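Serine--tRNA ligase, cytoplasmic (PDB 3QO8) attaches serine to tRNA(Ser) in two steps, first activating it with ATP to Ser-AMP and then passing it to the acceptor end of the tRNA. Local coordinates at residues I192-S197 with E324-S329. Numbering follows the deposited sequence.
Sequences INYGLS and EEFYQS. With SSA (5'-O-(N-(L-seryl)-sulfamoyl)adenosine), chain D.
Tyr-194 reaches across from helix 183-200 to Phe-326 and Ser-329 of helix 312-329. Both helices pack on the mixed beta-sheet of the class II synthetase catalytic core. Their short segments run roughly antiparallel, with axes 11.8 Å apart.

The Tyr-194 side chain leaves CB with CG anti to the backbone N (chi1 174°), which directs the ring toward helix 312-329. CD2 lies 3.3 Å from Phe-326 CE1, and the next atom, CE2, touches the same carbon. The rings lie at 23° to each other and are strongly offset, with little overlap. Phe-326 CE1 also lies 3.9 Å from CA of the adjacent Gly-195. Phe-198 packs edge-to-face with Phe-326.

Further out, Tyr-194 CE2 and CZ are each 3.5 Å from Ser-329 OG, which sits at the ring edge, in its plane. At the tip, Tyr-194 OH can donate to Ser-329 OG at 2.6 Å, though its proton has another acceptor within reach. Val-430 also touches the tyrosine.

Helix 312-329 borders a bound seryl-sulfamoyl adenosine distinct from the one in the pocket that probably binds serine and ATP. Ser-329 O lies 3.4 Å from its C4'. Ser-329 OG donates back to its own helix, to Phe-326 O at 2.6 Å, with the donor tilted 20° from the carbonyl plane.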
loop_
_atom_site.group_PDB
_atom_site.type_symbol
_atom_site.label_atom_id
_atom_site.label_comp_id
_atom_site.label_asym_id
_atom_site.label_seq_id
_atom_site.Cartn_x
_atom_site.Cartn_y
_atom_site.Cartn_z
ATOM N N ILE A 192 7.171 8.280 11.824
ATOM C CA ILE A 192 5.753 8.433 11.541
ATOM C C ILE A 192 5.017 9.021 12.760
ATOM O O ILE A 192 4.255 9.985 12.642
ATOM C CB ILE A 192 5.126 7.079 11.166
ATOM C CG1 ILE A 192 5.641 6.614 9.797
ATOM C CG2 ILE A 192 3.613 7.185 11.166
ATOM C CD1 ILE A 192 5.404 5.124 9.523
ATOM N N ASN A 193 5.253 8.447 13.934
ATOM C CA ASN A 193 4.552 8.895 15.146
ATOM C C ASN A 193 5.027 10.234 15.697
ATOM O O ASN A 193 4.227 11.060 16.168
ATOM C CB ASN A 193 4.605 7.810 16.221
ATOM C CG ASN A 193 3.775 6.608 15.840
ATOM O OD1 ASN A 193 2.624 6.749 15.446
ATOM N ND2 ASN A 193 4.356 5.430 15.931
ATOM N N TYR A 194 6.328 10.459 15.631
ATOM C CA TYR A 194 6.853 11.770 16.014
ATOM C C TYR A 194 6.273 12.848 15.094
ATOM O O TYR A 194 5.770 13.877 15.560
ATOM C CB TYR A 194 8.390 11.784 16.019
ATOM C CG TYR A 194 8.961 13.164 16.280
ATOM C CD1 TYR A 194 8.471 13.949 17.324
ATOM C CD2 TYR A 194 9.953 13.693 15.460
ATOM C CE1 TYR A 194 8.970 15.216 17.561
ATOM C CE2 TYR A 194 10.466 14.963 15.690
ATOM C CZ TYR A 194 9.969 15.716 16.746
ATOM O OH TYR A 194 10.465 16.975 16.986
ATOM N N GLY A 195 6.301 12.588 13.792
ATOM C CA GLY A 195 5.745 13.508 12.813
ATOM C C GLY A 195 4.279 13.839 13.048
ATOM O O GLY A 195 3.881 15.010 12.959
ATOM N N LEU A 196 3.463 12.820 13.330
ATOM C CA LEU A 196 2.046 13.049 13.632
ATOM C C LEU A 196 1.880 13.861 14.910
ATOM O O LEU A 196 1.070 14.787 14.974
ATOM C CB LEU A 196 1.290 11.717 13.766
ATOM C CG LEU A 196 1.077 10.962 12.457
ATOM C CD1 LEU A 196 0.490 9.563 12.704
ATOM C CD2 LEU A 196 0.157 11.771 11.543
ATOM N N SER A 197 2.654 13.510 15.931
ATOM C CA SER A 197 2.553 14.183 17.223
ATOM C C SER A 197 2.991 15.629 17.079
ATOM O O SER A 197 2.351 16.551 17.612
ATOM C CB SER A 197 3.426 13.479 18.263
ATOM O OG SER A 197 3.317 14.109 19.524
ATOM N N GLU A 324 11.205 23.064 8.764
ATOM C CA GLU A 324 12.525 23.435 9.271
ATOM C C GLU A 324 12.646 23.086 10.753
ATOM O O GLU A 324 13.632 22.491 11.194
ATOM C CB GLU A 324 12.768 24.924 9.068
ATOM C CG GLU A 324 12.880 25.324 7.611
ATOM C CD GLU A 324 13.242 26.789 7.466
ATOM O OE1 GLU A 324 14.385 27.162 7.822
ATOM O OE2 GLU A 324 12.384 27.562 7.008
ATOM N N GLU A 325 11.636 23.463 11.524
ATOM C CA GLU A 325 11.637 23.170 12.948
ATOM C C GLU A 325 11.757 21.665 13.182
ATOM O O GLU A 325 12.503 21.212 14.053
ATOM C CB GLU A 325 10.378 23.729 13.617
ATOM C CG GLU A 325 10.345 23.522 15.118
ATOM C CD GLU A 325 9.021 23.958 15.760
ATOM O OE1 GLU A 325 8.170 24.554 15.059
ATOM O OE2 GLU A 325 8.836 23.688 16.966
ATOM N N PHE A 326 11.025 20.883 12.397
ATOM C CA PHE A 326 11.113 19.429 12.489
ATOM C C PHE A 326 12.558 18.935 12.278
ATOM O O PHE A 326 13.067 18.144 13.082
ATOM C CB PHE A 326 10.148 18.778 11.483
ATOM C CG PHE A 326 10.094 17.261 11.566
ATOM C CD1 PHE A 326 9.311 16.625 12.516
ATOM C CD2 PHE A 326 10.834 16.481 10.683
ATOM C CE1 PHE A 326 9.252 15.235 12.583
ATOM C CE2 PHE A 326 10.791 15.093 10.748
ATOM C CZ PHE A 326 10.004 14.467 11.703
ATOM N N TYR A 327 13.226 19.389 11.213
ATOM C CA TYR A 327 14.603 18.933 10.968
ATOM C C TYR A 327 15.594 19.479 11.983
ATOM O O TYR A 327 16.562 18.804 12.360
ATOM C CB TYR A 327 15.035 19.159 9.506
ATOM C CG TYR A 327 14.216 18.230 8.666
ATOM C CD1 TYR A 327 14.556 16.894 8.567
ATOM C CD2 TYR A 327 13.039 18.656 8.071
ATOM C CE1 TYR A 327 13.764 16.004 7.856
ATOM C CE2 TYR A 327 12.238 17.770 7.356
ATOM C CZ TYR A 327 12.608 16.451 7.257
ATOM O OH TYR A 327 11.809 15.558 6.565
ATOM N N GLN A 328 15.340 20.690 12.459
ATOM C CA GLN A 328 16.174 21.225 13.528
ATOM C C GLN A 328 16.077 20.335 14.760
ATOM O O GLN A 328 17.077 20.089 15.441
ATOM C CB GLN A 328 15.757 22.649 13.877
ATOM C CG GLN A 328 16.109 23.633 12.800
ATOM C CD GLN A 328 15.810 25.045 13.216
ATOM O OE1 GLN A 328 15.731 25.340 14.406
ATOM N NE2 GLN A 328 15.641 25.932 12.238
ATOM N N SER A 329 14.872 19.841 15.026
ATOM C CA SER A 329 14.621 19.009 16.204
ATOM C C SER A 329 15.335 17.660 16.095
ATOM O O SER A 329 15.610 17.004 17.100
ATOM C CB SER A 329 13.114 18.809 16.415
ATOM O OG SER A 329 12.620 17.727 15.646
HETATM N N10 SSA D . 20.020 23.092 21.431
HETATM C CA SSA D . 20.213 21.753 21.955
HETATM C CB SSA D . 18.860 21.194 22.386
HETATM O OG SSA D . 19.004 19.842 22.837
HETATM C C9 SSA D . 20.823 20.878 20.895
HETATM O O9 SSA D . 21.117 19.719 21.138
HETATM N N8 SSA D . 21.011 21.434 19.698
HETATM S S1 SSA D . 21.488 20.560 18.438
HETATM O O1S SSA D . 21.306 21.332 17.241
HETATM O O2S SSA D . 22.873 20.198 18.594
HETATM O "O5'" SSA D . 20.645 19.273 18.377
HETATM C "C5'" SSA D . 19.344 19.258 17.793
HETATM C "C4'" SSA D . 18.632 17.992 18.259
HETATM O "O4'" SSA D . 19.162 16.835 17.608
HETATM C "C3'" SSA D . 18.824 17.760 19.749
HETATM O "O3'" SSA D . 17.702 18.244 20.492
HETATM C "C2'" SSA D . 18.942 16.259 19.895
HETATM O "O2'" SSA D . 17.668 15.697 20.196
HETATM C "C1'" SSA D . 19.382 15.764 18.531
HETATM N N9 SSA D . 20.822 15.431 18.634
HETATM C C8 SSA D . 21.859 16.151 18.168
HETATM N N7 SSA D . 23.007 15.502 18.484
HETATM C C5 SSA D . 22.677 14.376 19.155
HETATM C C6 SSA D . 23.409 13.337 19.714
HETATM N N6 SSA D . 24.766 13.319 19.650
HETATM N N1 SSA D . 22.746 12.335 20.335
HETATM C C2 SSA D . 21.407 12.327 20.408
HETATM N N3 SSA D . 20.678 13.315 19.874
HETATM C C4 SSA D . 21.295 14.346 19.249
#